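Local coordinates for protein citryl-CoA lyase (Hydrogenobacter thermophilus, PDB 6HXP) that binds coenzyme A and probably cleaves citryl-CoA into acetyl-CoA and oxaloacetate, at residues Phe33-Tyr38 against Glu44-Arg49; Ser51-Ala56 against Leu159-Glu164; Val77-Asn82 against Phe232-Asp237. One frame throughout, in Å; residues are numbered along the deposited sequence.

Contact 1 (Phe33-Tyr38 against Glu44-Arg49)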
loop_
_atom_site.group_PDB
_atom_site.type_symbol
_atom_site.label_atom_id
_atom_site.label_comp_id
_atom_site.label_asym_id
_atom_site.label_seq_id
_atom_site.Cartn_x
_atom_site.Cartn_y
_atom_site.Cartn_z
ATOM N N PHE A 33 2.911 -19.816 -18.214
ATOM C CA PHE A 33 3.038 -18.919 -17.061
ATOM C C PHE A 33 2.783 -19.688 -15.756
ATOM O O PHE A 33 3.542 -19.553 -14.820
ATOM C CB PHE A 33 2.101 -17.742 -17.242
ATOM C CG PHE A 33 2.163 -16.679 -16.183
ATOM C CD1 PHE A 33 3.382 -16.219 -15.708
ATOM C CD2 PHE A 33 1.002 -16.093 -15.709
ATOM C CE1 PHE A 33 3.430 -15.172 -14.782
ATOM C CE2 PHE A 33 1.055 -15.057 -14.762
ATOM C CZ PHE A 33 2.272 -14.630 -14.299
ATOM N N ALA A 34 1.721 -20.511 -15.679
ATOM C CA ALA A 34 1.458 -21.295 -14.462
ATOM C C ALA A 34 2.642 -22.232 -14.146
ATOM O O ALA A 34 2.975 -22.423 -12.981
ATOM C CB ALA A 34 0.188 -22.109 -14.589
ATOM N N GLN A 35 3.286 -22.837 -15.171
ATOM C CA GLN A 35 4.451 -23.676 -14.902
ATOM C C GLN A 35 5.604 -22.865 -14.352
ATOM O O GLN A 35 6.298 -23.338 -13.443
ATOM C CB GLN A 35 4.913 -24.398 -16.166
ATOM C CG GLN A 35 3.937 -25.468 -16.602
ATOM C CD GLN A 35 4.354 -26.099 -17.891
ATOM O OE1 GLN A 35 4.711 -25.421 -18.882
ATOM N NE2 GLN A 35 4.292 -27.422 -17.908
ATOM N N ALA A 36 5.840 -21.673 -14.916
ATOM C CA ALA A 36 6.895 -20.781 -14.399
ATOM C C ALA A 36 6.597 -20.320 -12.968
ATOM O O ALA A 36 7.517 -20.158 -12.149
ATOM C CB ALA A 36 7.081 -19.581 -15.323
ATOM N N ILE A 37 5.310 -20.121 -12.653
ATOM C CA ILE A 37 4.923 -19.788 -11.290
ATOM C C ILE A 37 5.255 -20.932 -10.338
ATOM O O ILE A 37 5.811 -20.727 -9.265
ATOM C CB ILE A 37 3.421 -19.461 -11.264
ATOM C CG1 ILE A 37 3.193 -18.103 -11.959
ATOM C CG2 ILE A 37 2.887 -19.429 -9.835
ATOM C CD1 ILE A 37 1.754 -17.847 -12.369
ATOM N N TYR A 38 4.913 -22.146 -10.745
ATOM C CA TYR A 38 5.236 -23.298 -9.914
ATOM C C TYR A 38 6.767 -23.304 -9.690
ATOM O O TYR A 38 7.226 -23.488 -8.560
ATOM C CB TYR A 38 4.779 -24.598 -10.569
ATOM C CG TYR A 38 5.061 -25.803 -9.689
ATOM C CD1 TYR A 38 6.335 -26.378 -9.637
ATOM C CD2 TYR A 38 4.057 -26.393 -8.938
ATOM C CE1 TYR A 38 6.600 -27.473 -8.823
ATOM C CE2 TYR A 38 4.325 -27.481 -8.099
ATOM C CZ TYR A 38 5.597 -28.025 -8.058
ATOM O OH TYR A 38 5.889 -29.105 -7.225
ATOM N N GLU A 44 11.634 -25.956 -8.270
ATOM C CA GLU A 44 11.846 -27.027 -9.251
ATOM C C GLU A 44 10.715 -27.049 -10.245
ATOM O O GLU A 44 9.632 -26.507 -9.987
ATOM C CB GLU A 44 11.933 -28.384 -8.553
ATOM C CG GLU A 44 13.023 -28.484 -7.486
ATOM C CD GLU A 44 14.451 -28.321 -7.995
ATOM O OE1 GLU A 44 14.687 -28.506 -9.208
ATOM O OE2 GLU A 44 15.346 -28.057 -7.167
ATOM N N LEU A 45 10.941 -27.679 -11.391
ATOM C CA LEU A 45 9.930 -27.749 -12.430
ATOM C C LEU A 45 8.771 -28.617 -11.963
ATOM O O LEU A 45 8.925 -29.618 -11.247
ATOM C CB LEU A 45 10.532 -28.392 -13.704
ATOM C CG LEU A 45 11.605 -27.560 -14.411
ATOM C CD1 LEU A 45 12.318 -28.441 -15.464
ATOM C CD2 LEU A 45 11.021 -26.328 -15.056
ATOM N N PRO A 46 7.559 -28.257 -12.424
ATOM C CA PRO A 46 6.409 -29.089 -12.092
ATOM C C PRO A 46 6.312 -30.329 -12.968
ATOM O O PRO A 46 6.747 -30.318 -14.121
ATOM C CB PRO A 46 5.223 -28.183 -12.454
ATOM C CG PRO A 46 5.711 -27.312 -13.546
ATOM C CD PRO A 46 7.199 -27.105 -13.259
ATOM N N THR A 47 5.641 -31.353 -12.468
ATOM C CA THR A 47 5.274 -32.508 -13.261
ATOM C C THR A 47 4.088 -32.100 -14.183
ATOM O O THR A 47 3.533 -31.010 -14.049
ATOM C CB THR A 47 4.828 -33.665 -12.382
ATOM O OG1 THR A 47 3.606 -33.316 -11.723
ATOM C CG2 THR A 47 5.858 -34.079 -11.354
ATOM N N GLU A 48 3.685 -32.989 -15.095
ATOM C CA GLU A 48 2.552 -32.667 -15.953
ATOM C C GLU A 48 1.274 -32.506 -15.131
ATOM O O GLU A 48 0.492 -31.592 -15.374
ATOM C CB GLU A 48 2.320 -33.764 -16.990
ATOM C CG GLU A 48 3.435 -33.861 -18.014
ATOM C CD GLU A 48 3.185 -34.845 -19.136
ATOM O OE1 GLU A 48 2.085 -35.442 -19.193
ATOM O OE2 GLU A 48 4.096 -34.993 -19.978
ATOM N N ARG A 49 1.078 -33.369 -14.113
ATOM C CA ARG A 49 -0.127 -33.264 -13.287
ATOM C C ARG A 49 -0.113 -32.006 -12.430
ATOM O O ARG A 49 -1.135 -31.331 -12.311
ATOM C CB ARG A 49 -0.265 -34.488 -12.416
ATOM C CG ARG A 49 -0.650 -35.727 -13.232
ATOM C CD ARG A 49 -0.548 -37.020 -12.432
ATOM N NE ARG A 49 -0.953 -38.236 -13.174
ATOM C CZ ARG A 49 -0.165 -38.917 -14.004
ATOM N NH1 ARG A 49 1.078 -38.506 -14.240
ATOM N NH2 ARG A 49 -0.617 -40.015 -14.613
HETATM O O HOH W 1 7.733 -30.909 -9.035
#
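The ring of Tyr38 meets two groups of different kind: Pro46 lies over one face, and the carbonyl oxygen of Glu44 sits at the edge, near the ring plane. Pro46 CB is 3.8 Å from the ring centroid and 23° off the ring normal, which meets the geometry of a CH-pi contact displaced toward the rim; the closest pair is Tyr38 CD1 with Pro46 CB at 3.5 Å. At the edge, Tyr38 CD1 comes within 3.3 Å of Glu44 O. With CG anti to the backbone N (chi1 -178°), the tyrosine ring leaves helix 33-42 toward the 44-47 turn, and the two side chains run past each other in opposite senses.

One turn earlier, the aliphatic part of Gln35 crosses the proline ring at about a right angle, its CG 4.0 Å from Pro46 CG. The amide end is engaged by Ser32 and Ser51. At the hydroxyl end of the tyrosine ring, a water joins the pieces: it donates to Leu45 O at 2.8 Å and lies 3.2 Å from Tyr38 OH, a hydroxyl that also bonds to Lys42 NZ.

The contact closes the short connection between the consecutive helices 33-42 and 48-60, with Thr47 at the N-cap of the second. Phe201 adds an edge-to-face partner to Tyr38, and Glu44 forms a salt bridge with Arg250 of the third subunit. Direct contact between the two segments thus rests on apolar and CH-pi packing, while polar linkage between them passes through a water.

Contact 2 (Ser51-Ala56 against Leu159-Glu164)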
loop_
_atom_site.group_PDB
_atom_site.type_symbol
_atom_site.label_atom_id
_atom_site.label_comp_id
_atom_site.label_asym_id
_atom_site.label_seq_id
_atom_site.Cartn_x
_atom_site.Cartn_y
_atom_site.Cartn_z
ATOM N N SER A 51 1.364 -29.239 -13.197
ATOM C CA SER A 51 1.191 -28.118 -14.135
ATOM C C SER A 51 -0.297 -27.897 -14.376
ATOM O O SER A 51 -0.775 -26.769 -14.274
ATOM C CB SER A 51 1.854 -28.418 -15.475
ATOM O OG SER A 51 3.271 -28.538 -15.365
ATOM N N ARG A 52 -1.034 -28.949 -14.687
ATOM C CA ARG A 52 -2.474 -28.824 -14.934
ATOM C C ARG A 52 -3.218 -28.356 -13.698
ATOM O O ARG A 52 -4.152 -27.540 -13.785
ATOM C CB ARG A 52 -3.012 -30.180 -15.398
ATOM C CG ARG A 52 -2.521 -30.458 -16.802
ATOM C CD ARG A 52 -2.911 -31.801 -17.373
ATOM N NE ARG A 52 -2.310 -31.975 -18.700
ATOM C CZ ARG A 52 -2.825 -32.709 -19.680
ATOM N NH1 ARG A 52 -3.970 -33.358 -19.503
ATOM N NH2 ARG A 52 -2.196 -32.806 -20.845
ATOM N N MET A 53 -2.855 -28.854 -12.515
ATOM C CA MET A 53 -3.550 -28.430 -11.309
ATOM C C MET A 53 -3.256 -26.985 -10.994
ATOM O O MET A 53 -4.117 -26.277 -10.477
ATOM C CB MET A 53 -3.226 -29.335 -10.116
ATOM C CG MET A 53 -3.797 -30.709 -10.230
ATOM S SD MET A 53 -5.563 -30.789 -10.514
ATOM C CE MET A 53 -6.156 -29.943 -9.169
ATOM N N MET A 54 -2.018 -26.526 -11.247
ATOM C CA MET A 54 -1.704 -25.114 -10.967
ATOM C C MET A 54 -2.506 -24.192 -11.903
ATOM O O MET A 54 -3.021 -23.170 -11.459
ATOM C CB MET A 54 -0.197 -24.883 -11.144
ATOM C CG MET A 54 0.272 -23.484 -10.786
ATOM S SD MET A 54 -0.069 -22.901 -9.077
ATOM C CE MET A 54 1.421 -23.381 -8.331
ATOM N N GLU A 55 -2.626 -24.541 -13.188
ATOM C CA GLU A 55 -3.441 -23.744 -14.109
ATOM C C GLU A 55 -4.875 -23.674 -13.545
ATOM O O GLU A 55 -5.462 -22.596 -13.488
ATOM C CB GLU A 55 -3.559 -24.353 -15.514
ATOM C CG GLU A 55 -2.244 -24.608 -16.271
ATOM C CD GLU A 55 -1.593 -23.468 -17.024
ATOM O OE1 GLU A 55 -2.070 -22.322 -16.858
ATOM O OE2 GLU A 55 -0.527 -23.700 -17.658
ATOM N N ALA A 56 -5.422 -24.806 -13.125
ATOM C CA ALA A 56 -6.810 -24.833 -12.639
ATOM C C ALA A 56 -7.003 -24.050 -11.356
ATOM O O ALA A 56 -8.017 -23.346 -11.199
ATOM C CB ALA A 56 -7.252 -26.269 -12.433
ATOM N N LEU A 159 -7.044 -36.611 -13.390
ATOM C CA LEU A 159 -5.606 -36.565 -13.618
ATOM C C LEU A 159 -4.829 -37.529 -12.773
ATOM O O LEU A 159 -3.624 -37.622 -12.975
ATOM C CB LEU A 159 -5.102 -35.150 -13.331
ATOM C CG LEU A 159 -5.595 -34.061 -14.269
ATOM C CD1 LEU A 159 -5.020 -32.740 -13.857
ATOM C CD2 LEU A 159 -5.206 -34.346 -15.712
ATOM N N GLU A 160 -5.463 -38.195 -11.782
ATOM C CA GLU A 160 -4.794 -39.103 -10.853
ATOM C C GLU A 160 -3.818 -38.323 -9.963
ATOM O O GLU A 160 -2.814 -38.866 -9.523
ATOM C CB GLU A 160 -4.135 -40.288 -11.552
ATOM C CG GLU A 160 -5.135 -41.068 -12.374
ATOM C CD GLU A 160 -4.503 -42.255 -13.056
ATOM O OE1 GLU A 160 -3.529 -42.050 -13.816
ATOM O OE2 GLU A 160 -4.933 -43.393 -12.774
ATOM N N PHE A 161 -4.131 -37.060 -9.731
ATOM C CA PHE A 161 -3.399 -36.167 -8.850
ATOM C C PHE A 161 -3.938 -36.269 -7.423
ATOM O O PHE A 161 -3.186 -36.134 -6.462
ATOM C CB PHE A 161 -3.532 -34.722 -9.364
ATOM C CG PHE A 161 -3.032 -33.677 -8.414
ATOM C CD1 PHE A 161 -3.860 -33.146 -7.441
ATOM C CD2 PHE A 161 -1.758 -33.182 -8.528
ATOM C CE1 PHE A 161 -3.393 -32.170 -6.566
ATOM C CE2 PHE A 161 -1.315 -32.164 -7.697
ATOM C CZ PHE A 161 -2.124 -31.688 -6.708
ATOM N N TYR A 162 -5.250 -36.456 -7.290
ATOM C CA TYR A 162 -5.931 -36.592 -6.010
ATOM C C TYR A 162 -5.183 -37.572 -5.122
ATOM O O TYR A 162 -5.005 -38.732 -5.493
ATOM C CB TYR A 162 -7.372 -37.046 -6.267
ATOM C CG TYR A 162 -8.280 -37.033 -5.062
ATOM C CD1 TYR A 162 -8.281 -38.086 -4.156
ATOM C CD2 TYR A 162 -9.212 -36.023 -4.887
ATOM C CE1 TYR A 162 -9.197 -38.135 -3.107
ATOM C CE2 TYR A 162 -10.152 -36.078 -3.866
ATOM C CZ TYR A 162 -10.100 -37.099 -2.938
ATOM O OH TYR A 162 -11.024 -37.137 -1.924
ATOM N N GLY A 163 -4.760 -37.099 -3.953
ATOM C CA GLY A 163 -3.988 -37.913 -3.031
ATOM C C GLY A 163 -4.416 -37.769 -1.593
ATOM O O GLY A 163 -5.565 -37.428 -1.310
ATOM N N GLU A 164 -3.485 -38.026 -0.699
ATOM C CA GLU A 164 -3.748 -38.079 0.743
ATOM C C GLU A 164 -4.293 -36.778 1.319
ATOM O O GLU A 164 -5.170 -36.816 2.177
ATOM C CB GLU A 164 -2.492 -38.525 1.524
ATOM C CG GLU A 164 -1.279 -37.618 1.401
ATOM C CD GLU A 164 -0.013 -38.146 2.052
ATOM O OE1 GLU A 164 -0.109 -39.129 2.818
ATOM O OE2 GLU A 164 1.072 -37.567 1.814
#
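A methionine methylene, rather than its sulfur, sits almost centrally over an aromatic ring: Met53 CG is 3.5 Å from the centroid of Phe161 and only 11° off the ring normal. This CH-pi contact accompanies a Met-aromatic one, since Met53 SD lies over the same face, 4.6 Å from the centroid. The pairing packs helix 48-60 against the turn that follows helix 147-158, where Glu160, the first residue past the helix, has the positive phi of a Schellman motif.

Side-chain torsions on both partners account for the meeting. Phe161 has CG anti to its backbone N (chi1 170°), which swings the ring toward helix 48-60. Met53 CG is placed over it by a chi1 of -69°, anti to the carbonyl carbon, and the bend at chi2 then sets where SD lies. The near-equal separations from Met53 CG to the six ring carbons confirm its central position; even the farther ones, Phe161 CE1 and CZ, are at 4.0 Å.

Leu159 fills the neighbouring place with its two methyl branches divided between partners. CD1 reaches between adjacent helical side chains, 3.6 Å from Arg52 CB and 3.9 Å from Met53 SD. The other branch lies against the extended arginine chain, so an apolar residue lines the aliphatic part of a charged one at the solvent-exposed border, near a bound sulfate ion.

Ile195 of helix 188-198 touches both Met53 and Phe161, as does Ala156 of helix 147-158, and Met199 adds a further shared neighbour. The contact therefore belongs to a small apolar core among three helices and their connecting loops, away from the coenzyme A site. At its outer border, Leu159 CD2 lies 3.8 Å from Arg52 CD.

Contact 3 (Val77-Asn82 against Phe232-Asp237)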
loop_
_atom_site.group_PDB
_atom_site.type_symbol
_atom_site.label_atom_id
_atom_site.label_comp_id
_atom_site.label_asym_id
_atom_site.label_seq_id
_atom_site.Cartn_x
_atom_site.Cartn_y
_atom_site.Cartn_z
ATOM N N VAL A 77 -9.167 3.586 -4.440
ATOM C CA VAL A 77 -7.851 4.194 -4.611
ATOM C C VAL A 77 -7.666 4.717 -6.050
ATOM O O VAL A 77 -7.201 5.828 -6.243
ATOM C CB VAL A 77 -6.766 3.212 -4.169
ATOM C CG1 VAL A 77 -5.394 3.643 -4.643
ATOM C CG2 VAL A 77 -6.785 3.104 -2.645
ATOM N N ALA A 78 -8.095 3.945 -7.055
ATOM C CA ALA A 78 -8.023 4.416 -8.425
ATOM C C ALA A 78 -8.845 5.704 -8.590
ATOM O O ALA A 78 -8.379 6.665 -9.232
ATOM C CB ALA A 78 -8.593 3.347 -9.350
ATOM N N SER A 79 -10.030 5.747 -7.989
ATOM C CA SER A 79 -10.931 6.914 -8.038
ATOM C C SER A 79 -10.275 8.194 -7.463
ATOM O O SER A 79 -10.616 9.331 -7.860
ATOM C CB SER A 79 -12.228 6.595 -7.310
ATOM O OG SER A 79 -13.251 7.543 -7.647
ATOM N N GLY A 80 -9.366 8.017 -6.498
ATOM C CA GLY A 80 -8.631 9.135 -5.943
ATOM C C GLY A 80 -7.648 9.757 -6.938
ATOM O O GLY A 80 -7.086 10.831 -6.669
ATOM N N GLY A 81 -7.427 9.110 -8.077
ATOM C CA GLY A 81 -6.576 9.608 -9.162
ATOM C C GLY A 81 -5.167 9.074 -9.042
ATOM O O GLY A 81 -4.207 9.784 -8.733
ATOM N N ASN A 82 -5.044 7.777 -9.253
ATOM C CA ASN A 82 -3.795 7.069 -9.071
ATOM C C ASN A 82 -3.501 6.155 -10.256
ATOM O O ASN A 82 -4.407 5.758 -11.005
ATOM C CB ASN A 82 -3.856 6.223 -7.802
ATOM C CG ASN A 82 -3.665 7.021 -6.565
ATOM O OD1 ASN A 82 -2.533 7.535 -6.305
ATOM N ND2 ASN A 82 -4.699 7.230 -5.780
ATOM N N PHE A 232 -12.970 10.541 -8.698
ATOM C CA PHE A 232 -13.659 10.856 -7.462
ATOM C C PHE A 232 -15.109 10.388 -7.448
ATOM O O PHE A 232 -15.847 10.747 -6.534
ATOM C CB PHE A 232 -13.545 12.360 -7.114
ATOM C CG PHE A 232 -13.392 12.646 -5.629
ATOM C CD1 PHE A 232 -12.265 12.238 -4.938
ATOM C CD2 PHE A 232 -14.377 13.326 -4.932
ATOM C CE1 PHE A 232 -12.116 12.531 -3.581
ATOM C CE2 PHE A 232 -14.202 13.658 -3.579
ATOM C CZ PHE A 232 -13.091 13.218 -2.905
ATOM N N SER A 233 -15.520 9.506 -8.395
ATOM C CA SER A 233 -16.882 9.011 -8.400
ATOM C C SER A 233 -17.156 8.037 -7.255
ATOM O O SER A 233 -18.322 7.880 -6.881
ATOM C CB SER A 233 -17.225 8.389 -9.750
ATOM O OG SER A 233 -16.510 7.205 -9.970
ATOM N N LYS A 234 -16.119 7.400 -6.687
ATOM C CA LYS A 234 -16.315 6.443 -5.585
ATOM C C LYS A 234 -16.252 7.159 -4.244
ATOM O O LYS A 234 -15.202 7.289 -3.600
ATOM C CB LYS A 234 -15.298 5.303 -5.631
ATOM C CG LYS A 234 -15.453 4.467 -6.893
ATOM C CD LYS A 234 -16.865 3.844 -7.044
ATOM C CE LYS A 234 -17.030 2.862 -8.194
ATOM N NZ LYS A 234 -17.131 3.570 -9.490
ATOM N N ARG A 235 -17.391 7.690 -3.877
ATOM C CA ARG A 235 -17.562 8.424 -2.631
ATOM C C ARG A 235 -18.970 8.164 -2.168
ATOM O O ARG A 235 -19.865 7.916 -2.999
ATOM C CB ARG A 235 -17.307 9.920 -2.822
ATOM C CG ARG A 235 -18.280 10.625 -3.758
ATOM C CD ARG A 235 -17.976 12.116 -3.795
ATOM N NE ARG A 235 -18.985 12.839 -4.574
ATOM C CZ ARG A 235 -18.928 13.044 -5.888
ATOM N NH1 ARG A 235 -19.903 13.697 -6.508
ATOM N NH2 ARG A 235 -17.892 12.605 -6.592
ATOM N N LEU A 236 -19.173 8.107 -0.876
ATOM C CA LEU A 236 -20.512 7.871 -0.338
ATOM C C LEU A 236 -21.289 9.177 -0.304
ATOM O O LEU A 236 -20.721 10.252 -0.435
ATOM C CB LEU A 236 -20.452 7.313 1.089
ATOM C CG LEU A 236 -19.548 6.107 1.342
ATOM C CD1 LEU A 236 -19.623 5.714 2.804
ATOM C CD2 LEU A 236 -19.894 4.934 0.436
ATOM N N ASP A 237 -22.616 9.054 -0.143
ATOM C CA ASP A 237 -23.543 10.183 0.063
ATOM C C ASP A 237 -23.914 10.043 1.543
ATOM O O ASP A 237 -24.521 9.044 1.927
ATOM C CB ASP A 237 -24.751 10.014 -0.853
ATOM C CG ASP A 237 -25.907 10.974 -0.625
ATOM O OD1 ASP A 237 -25.724 11.974 0.112
ATOM O OD2 ASP A 237 -26.979 10.743 -1.201
HETATM O O HOH W 2 -13.647 6.860 -10.231
#
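The C-terminal end of helix 69-79 is joined here to the loop between helices 206-228 and 238-241, whose Lys234 centres an inverse gamma turn. Ser79 makes the connection with both its backbone and its side chain. Its carbonyl oxygen accepts from Phe232 N at 2.8 Å; the N-H...O angle of 144° shows a bent bond, with the donor tilted from the carbonyl plane. The hydroxyl gives a straighter one: Lys234 N reaches Ser79 OG at 3.0 Å with an angle of 168°. OG stands anti to the backbone N of Ser79 (chi1 -164°), and this torsion carries it out to the loop.

The amide of Ser233 is also near that oxygen, but its angle is too poor for a hydrogen bond. Instead, Ser233 is linked through its side chain: one water lies 2.7 Å from Ser79 OG and 2.9 Å from Ser233 OG. Beside these polar links, Lys234 CB packs 3.7 Å from Ser79 CB. The lysine then bends away, its NZ forming a salt bridge with Glu225 and a hydrogen bond to Ile4 O of the second subunit.

The site lies at a subunit junction, where Phe232 stacks edge-to-face with His99 of the fourth subunit. Internal bonds also brace both segments. Arg235 folds back so that NH2 donates to Phe232 O, while past Gly81, which has positive phi, the Asn82 side chain returns to the helix: ND2 donates to Val77 O at 2.9 Å.

Overall arrangement
Contacts 1 and 2 form one continuous region, with centres 11 Å apart and helix 48-60 common to both. Two probable hydrogen bonds tie them directly: Arg49 NE to Leu159 O at 2.7 Å and Gln35 NE2 to Ser51 OG at 3.0 Å. Contact 3 is remote: its centre lies about 39 Å from that of contact 1 and 41 Å from that of contact 2, on the opposite side of the chain's centre from the latter. Contacts 1 and 2 both touch the second subunit, and contact 3 reaches all three others. All three contacts lie away from the coenzyme A site, which includes Lys132, Arg140 and Lys180.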